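Local coordinates for protein antitoxin epsilon (Streptococcus pyogenes, PDB 1GVN) that neutralises its cognate zeta toxin as the antitoxin half of a type II toxin-antitoxin system that kills plasmid-free cells, at residues A[20-25]-A[45-50]. Residues are numbered along the deposited sequence; the frame is centred on the assembly and turned at random.
Sequences SVYNRV and NLLNQL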
loop_
_atom_site.group_PDB
_atom_site.type_symbol
_atom_site.label_atom_id
_atom_site.label_comp_id
_atom_site.label_asym_id
_atom_site.label_seq_id
_atom_site.Cartn_x
_atom_site.Cartn_y
_atom_site.Cartn_z
ATOM N N SER A 20 11.473 -2.501 -9.186
ATOM C CA SER A 20 11.069 -1.507 -10.168
ATOM C C SER A 20 10.211 -0.417 -9.521
ATOM O O SER A 20 10.444 0.779 -9.718
ATOM C CB SER A 20 10.281 -2.185 -11.292
ATOM O OG SER A 20 9.793 -1.237 -12.216
ATOM N N VAL A 21 9.223 -0.842 -8.743
ATOM C CA VAL A 21 8.310 0.083 -8.074
ATOM C C VAL A 21 9.025 0.871 -6.975
ATOM O O VAL A 21 8.882 2.094 -6.874
ATOM C CB VAL A 21 7.109 -0.692 -7.467
ATOM C CG1 VAL A 21 6.201 0.247 -6.691
ATOM C CG2 VAL A 21 6.325 -1.378 -8.586
ATOM N N TYR A 22 9.797 0.171 -6.152
ATOM C CA TYR A 22 10.513 0.831 -5.070
ATOM C C TYR A 22 11.492 1.859 -5.639
ATOM O O TYR A 22 11.549 3.001 -5.179
ATOM C CB TYR A 22 11.288 -0.187 -4.240
ATOM C CG TYR A 22 11.978 0.434 -3.056
ATOM C CD1 TYR A 22 11.282 0.688 -1.872
ATOM C CD2 TYR A 22 13.320 0.805 -3.127
ATOM C CE1 TYR A 22 11.914 1.303 -0.780
ATOM C CE2 TYR A 22 13.956 1.418 -2.049
ATOM C CZ TYR A 22 13.250 1.663 -0.882
ATOM O OH TYR A 22 13.885 2.265 0.178
ATOM N N ASN A 23 12.261 1.445 -6.641
ATOM C CA ASN A 23 13.236 2.343 -7.250
ATOM C C ASN A 23 12.603 3.588 -7.849
ATOM O O ASN A 23 13.165 4.670 -7.747
ATOM C CB ASN A 23 14.070 1.607 -8.303
ATOM C CG ASN A 23 15.087 0.672 -7.676
ATOM O OD1 ASN A 23 15.562 0.924 -6.571
ATOM N ND2 ASN A 23 15.434 -0.406 -8.378
ATOM N N ARG A 24 11.433 3.439 -8.461
ATOM C CA ARG A 24 10.732 4.583 -9.036
ATOM C C ARG A 24 10.434 5.573 -7.917
ATOM O O ARG A 24 10.690 6.770 -8.038
ATOM C CB ARG A 24 9.415 4.134 -9.684
ATOM C CG ARG A 24 8.536 5.275 -10.197
ATOM C CD ARG A 24 7.217 4.741 -10.753
ATOM N NE ARG A 24 7.451 3.767 -11.816
ATOM C CZ ARG A 24 6.934 2.541 -11.840
ATOM N NH1 ARG A 24 6.142 2.123 -10.861
ATOM N NH2 ARG A 24 7.231 1.718 -12.838
ATOM N N VAL A 25 9.888 5.063 -6.819
ATOM C CA VAL A 25 9.551 5.902 -5.680
ATOM C C VAL A 25 10.791 6.516 -5.033
ATOM O O VAL A 25 10.806 7.711 -4.720
ATOM C CB VAL A 25 8.762 5.104 -4.624
ATOM C CG1 VAL A 25 8.439 5.995 -3.428
ATOM C CG2 VAL A 25 7.475 4.572 -5.241
ATOM N N ASN A 45 5.484 8.906 2.502
ATOM C CA ASN A 45 4.620 7.973 3.217
ATOM C C ASN A 45 4.569 6.681 2.397
ATOM O O ASN A 45 4.671 5.575 2.938
ATOM C CB ASN A 45 3.217 8.562 3.375
ATOM C CG ASN A 45 2.298 7.671 4.191
ATOM O OD1 ASN A 45 1.828 6.636 3.716
ATOM N ND2 ASN A 45 2.048 8.064 5.433
ATOM N N LEU A 46 4.437 6.824 1.084
ATOM C CA LEU A 46 4.399 5.664 0.199
ATOM C C LEU A 46 5.721 4.905 0.254
ATOM O O LEU A 46 5.741 3.675 0.335
ATOM C CB LEU A 46 4.128 6.097 -1.244
ATOM C CG LEU A 46 4.220 4.990 -2.300
ATOM C CD1 LEU A 46 3.230 3.885 -1.981
ATOM C CD2 LEU A 46 3.946 5.571 -3.673
ATOM N N LEU A 47 6.826 5.642 0.195
ATOM C CA LEU A 47 8.143 5.024 0.250
ATOM C C LEU A 47 8.266 4.174 1.513
ATOM O O LEU A 47 8.740 3.039 1.465
ATOM C CB LEU A 47 9.241 6.096 0.255
ATOM C CG LEU A 47 10.678 5.563 0.359
ATOM C CD1 LEU A 47 11.043 4.817 -0.916
ATOM C CD2 LEU A 47 11.652 6.714 0.583
ATOM N N ASN A 48 7.832 4.731 2.640
ATOM C CA ASN A 48 7.909 4.030 3.911
ATOM C C ASN A 48 7.038 2.785 3.946
ATOM O O ASN A 48 7.410 1.784 4.554
ATOM C CB ASN A 48 7.565 4.975 5.062
ATOM C CG ASN A 48 8.649 6.025 5.280
ATOM O OD1 ASN A 48 9.812 5.794 4.955
ATOM N ND2 ASN A 48 8.276 7.169 5.839
ATOM N N GLN A 49 5.884 2.853 3.288
ATOM C CA GLN A 49 5.041 1.666 3.224
ATOM C C GLN A 49 5.704 0.563 2.404
ATOM O O GLN A 49 5.645 -0.597 2.734
ATOM C CB GLN A 49 3.672 2.009 2.636
ATOM C CG GLN A 49 2.828 2.917 3.516
ATOM C CD GLN A 49 1.481 3.236 2.899
ATOM O OE1 GLN A 49 0.681 2.340 2.632
ATOM N NE2 GLN A 49 1.225 4.520 2.674
ATOM N N LEU A 50 6.388 1.007 1.343
ATOM C CA LEU A 50 7.091 0.062 0.482
ATOM C C LEU A 50 8.256 -0.568 1.244
ATOM O O LEU A 50 8.547 -1.754 1.072
ATOM C CB LEU A 50 7.590 0.760 -0.792
ATOM C CG LEU A 50 6.524 1.359 -1.726
ATOM C CD1 LEU A 50 7.179 1.812 -3.034
ATOM C CD2 LEU A 50 5.449 0.327 -2.025
#
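Leu50 CG stands anti to its carbonyl carbon (chi1 -62°), and Val25 CG1 anti to its backbone N (chi1 179°), which puts Val25 CG2 anti to the carbonyl carbon, beside the backbone N; the two side chains meet tip to tip, Leu50 CD1 lying 3.5 Å from Val25 CG2. The same valine divides its methyls: CG2 also touches Leu46 CD2, while the Val25 and Leu47 side chains slide past each other in opposite directions, with Val25 CG1 3.8 Å from Leu47 CB. Val21 comes in at about a right angle to Leu50, its CG1 4.1 Å from Leu50 CD1. The Tyr22 ring takes Leu50 CB at the edge, in plane, 3.8 Å from Tyr22 CD1, and Leu47 CD1 obliquely, 3.6 Å from Tyr22 CE1. The contact joins helices 5-31 and 42-54 of an all-helical antitoxin chain, running nearly antiparallel (148°) with segment axes 10.0 Å apart, and its closest approaches are all between carbon atoms. Helix 63-83 packs against the same side chains, with Met76 on Leu46, Asn77 on Val21 and Tyr72 on Leu50. Tyr22 OH hydrogen-bonds Lys51 NZ and an acidic side chain of the other protein's chain in the assembly.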